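Local coordinates for protein DNA-binding transcriptional repressor YiaJ (Escherichia coli, PDB 1YSQ) that represses transcription of the yiaKLMNOPQRS operon, which may serve the use of 2,3-diketo-L-gulonate, and is represented here by its C-terminal IclR-type domain, at residues P95-T100 with N126-S131. Numbering follows the deposited sequence.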
ATOM      1  N   PRO A  95      -6.922   7.753  16.567  1.00 34.72           N
ATOM      2  CA  PRO A  95      -5.969   8.764  16.094  1.00 34.50           C
ATOM      3  C   PRO A  95      -4.538   8.413  16.461  1.00 34.13           C
ATOM      4  O   PRO A  95      -4.020   8.901  17.476  1.00 35.13           O
ATOM      5  CB  PRO A  95      -6.418  10.037  16.818  1.00 34.77           C
ATOM      6  CG  PRO A  95      -7.048   9.538  18.101  1.00 34.54           C
ATOM      7  CD  PRO A  95      -7.673   8.214  17.753  1.00 35.17           C
ATOM      8  N   LEU A  96      -3.899   7.599  15.630  1.00 32.74           N
ATOM      9  CA  LEU A  96      -2.524   7.169  15.869  1.00 31.59           C
ATOM     10  C   LEU A  96      -1.554   8.347  15.858  1.00 30.99           C
ATOM     11  O   LEU A  96      -0.626   8.414  16.681  1.00 31.14           O
ATOM     12  CB  LEU A  96      -2.106   6.103  14.840  1.00 31.71           C
ATOM     13  CG  LEU A  96      -3.024   4.879  14.694  1.00 31.95           C
ATOM     14  CD1 LEU A  96      -2.458   3.934  13.647  1.00 32.84           C
ATOM     15  CD2 LEU A  96      -3.241   4.151  16.018  1.00 34.29           C
ATOM     16  N   THR A  97      -1.758   9.263  14.915  1.00 29.70           N
ATOM     17  CA  THR A  97      -1.079  10.563  14.921  1.00 28.66           C
ATOM     18  C   THR A  97      -2.108  11.630  14.663  1.00 28.94           C
ATOM     19  O   THR A  97      -3.284  11.321  14.404  1.00 28.46           O
ATOM     20  CB  THR A  97       0.019  10.662  13.818  1.00 28.22           C
ATOM     21  OG1 THR A  97      -0.598  10.683  12.520  1.00 26.41           O
ATOM     22  CG2 THR A  97       0.908   9.446  13.809  1.00 28.19           C
ATOM     23  N   ARG A  98      -1.658  12.885  14.690  1.00 28.74           N
ATOM     24  CA  ARG A  98      -2.516  14.016  14.355  1.00 29.17           C
ATOM     25  C   ARG A  98      -3.017  13.974  12.894  1.00 28.46           C
ATOM     26  O   ARG A  98      -3.928  14.714  12.525  1.00 27.97           O
ATOM     27  CB  ARG A  98      -1.760  15.324  14.613  1.00 29.61           C
ATOM     28  CG  ARG A  98      -0.521  15.499  13.745  1.00 32.07           C
ATOM     29  CD  ARG A  98       0.202  16.827  13.936  1.00 37.68           C
ATOM     30  NE  ARG A  98       1.405  16.916  13.105  1.00 40.85           N
ATOM     31  CZ  ARG A  98       2.658  16.948  13.580  1.00 44.92           C
ATOM     32  NH1 ARG A  98       2.892  16.899  14.890  1.00 45.71           N
ATOM     33  NH2 ARG A  98       3.689  17.028  12.741  1.00 44.85           N
ATOM     34  N   ASN A  99      -2.408  13.112  12.077  1.00 27.80           N
ATOM     35  CA  ASN A  99      -2.723  13.011  10.650  1.00 27.46           C
ATOM     36  C   ASN A  99      -3.625  11.843  10.274  1.00 26.99           C
ATOM     37  O   ASN A  99      -4.134  11.806   9.156  1.00 26.24           O
ATOM     38  CB  ASN A  99      -1.436  12.918   9.822  1.00 27.17           C
ATOM     39  CG  ASN A  99      -0.481  14.061  10.115  1.00 28.65           C
ATOM     40  OD1 ASN A  99      -0.853  15.231   9.985  1.00 28.75           O
ATOM     41  ND2 ASN A  99       0.746  13.732  10.523  1.00 25.73           N
ATOM     42  N   THR A 100      -3.823  10.910  11.201  1.00 26.84           N
ATOM     43  CA  THR A 100      -4.643   9.724  10.938  1.00 27.14           C
ATOM     44  C   THR A 100      -6.042  10.154  10.535  1.00 27.54           C
ATOM     45  O   THR A 100      -6.597  11.086  11.127  1.00 27.35           O
ATOM     46  CB  THR A 100      -4.720   8.839  12.185  1.00 26.87           C
ATOM     47  OG1 THR A 100      -3.398   8.609  12.683  1.00 27.44           O
ATOM     48  CG2 THR A 100      -5.256   7.438  11.819  1.00 25.95           C
ATOM     49  N   ASN A 126       0.544   6.820  10.566  1.00 25.07           N
ATOM     50  CA  ASN A 126       0.860   5.781  11.546  1.00 25.80           C
ATOM     51  C   ASN A 126       1.889   6.237  12.562  1.00 26.45           C
ATOM     52  O   ASN A 126       1.737   6.000  13.755  1.00 25.82           O
ATOM     53  CB  ASN A 126       1.376   4.529  10.854  1.00 26.18           C
ATOM     54  CG  ASN A 126       0.284   3.784  10.162  1.00 26.95           C
ATOM     55  OD1 ASN A 126      -0.414   2.962  10.773  1.00 27.83           O
ATOM     56  ND2 ASN A 126       0.108   4.070   8.878  1.00 25.60           N
ATOM     57  N   GLU A 127       2.935   6.889  12.065  1.00 27.01           N
ATOM     58  CA  GLU A 127       4.001   7.410  12.903  1.00 27.98           C
ATOM     59  C   GLU A 127       4.617   8.628  12.231  1.00 28.04           C
ATOM     60  O   GLU A 127       4.877   8.623  11.017  1.00 27.46           O
ATOM     61  CB  GLU A 127       5.069   6.339  13.145  1.00 28.50           C
ATOM     62  CG  GLU A 127       6.253   6.828  13.958  1.00 31.42           C
ATOM     63  CD  GLU A 127       7.348   5.793  14.097  1.00 35.06           C
ATOM     64  OE1 GLU A 127       7.085   4.582  13.905  1.00 37.12           O
ATOM     65  OE2 GLU A 127       8.476   6.206  14.419  1.00 38.01           O
ATOM     66  N   LEU A 128       4.848   9.679  13.018  1.00 27.20           N
ATOM     67  CA  LEU A 128       5.496  10.862  12.476  1.00 27.40           C
ATOM     68  C   LEU A 128       6.854  10.455  11.956  1.00 26.75           C
ATOM     69  O   LEU A 128       7.506   9.574  12.534  1.00 26.39           O
ATOM     70  CB  LEU A 128       5.629  11.977  13.524  1.00 27.89           C
ATOM     71  CG  LEU A 128       4.319  12.564  14.061  1.00 29.10           C
ATOM     72  CD1 LEU A 128       4.634  13.700  15.039  1.00 30.90           C
ATOM     73  CD2 LEU A 128       3.386  13.057  12.948  1.00 28.30           C
ATOM     74  N   GLY A 129       7.254  11.072  10.845  1.00 25.63           N
ATOM     75  CA  GLY A 129       8.523  10.751  10.212  1.00 25.43           C
ATOM     76  C   GLY A 129       8.533   9.549   9.277  1.00 24.82           C
ATOM     77  O   GLY A 129       9.546   9.278   8.649  1.00 24.51           O
ATOM     78  N   VAL A 130       7.418   8.826   9.192  1.00 24.06           N
ATOM     79  CA  VAL A 130       7.302   7.669   8.316  1.00 23.31           C
ATOM     80  C   VAL A 130       6.185   7.952   7.310  1.00 22.86           C
ATOM     81  O   VAL A 130       5.060   8.297   7.708  1.00 23.18           O
ATOM     82  CB  VAL A 130       6.969   6.373   9.106  1.00 23.61           C
ATOM     83  CG1 VAL A 130       6.793   5.162   8.161  1.00 22.57           C
ATOM     84  CG2 VAL A 130       8.034   6.099  10.191  1.00 23.54           C
ATOM     85  N   SER A 131       6.519   7.822   6.024  1.00 22.13           N
ATOM     86  CA  SER A 131       5.573   7.997   4.914  1.00 22.15           C
ATOM     87  C   SER A 131       5.571   6.769   4.014  1.00 22.31           C
ATOM     88  O   SER A 131       6.543   6.009   4.010  1.00 22.13           O
ATOM     89  CB  SER A 131       5.969   9.218   4.093  1.00 22.23           C
ATOM     90  OG  SER A 131       5.892  10.383   4.899  1.00 22.05           O
TER
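Thr97 sets its methyl CG2 against the peptide that joins Asn126 to Glu127, 3.5 Å from Asn126 O and 3.7 Å from Glu127 N. With chi1 at 69°, OG1 lies between the backbone N and carbonyl carbon, where it accepts from Asn99 N (3.1 Å) in an ST turn and also bonds to Glu124 O. Thr100 OG1 takes the N-H of Thr97 almost straight, at 2.8 Å and 173°, bracing the type I turn that Thr100 N closes on Thr97 O. This turn, in the loop between helices 79-88 and 104-117 of the IclR C-terminal, GAF-related domain, meets the Asn126 peptide and Leu128, second residue of the type II turn leading into strand 130-137. An alanine here would probably leave Asn99 N without its hydroxyl acceptor, reduce Glu124 O to its bond from Asn99 ND2 and open a gap beside the Asn126 peptide. No hydrogen bond joins the two segments. On the solvent side, exposed Leu128 places CD2 over the centre of one guanidinium face of exposed Arg98, 3.9 Å above its plane, and meets Asn99 ND2 at 3.6 Å. Exposed Leu96 runs alongside Asn126, its CD1 3.7 Å from OD1; the amide's ND2 is held by Cys66 O and Asp122.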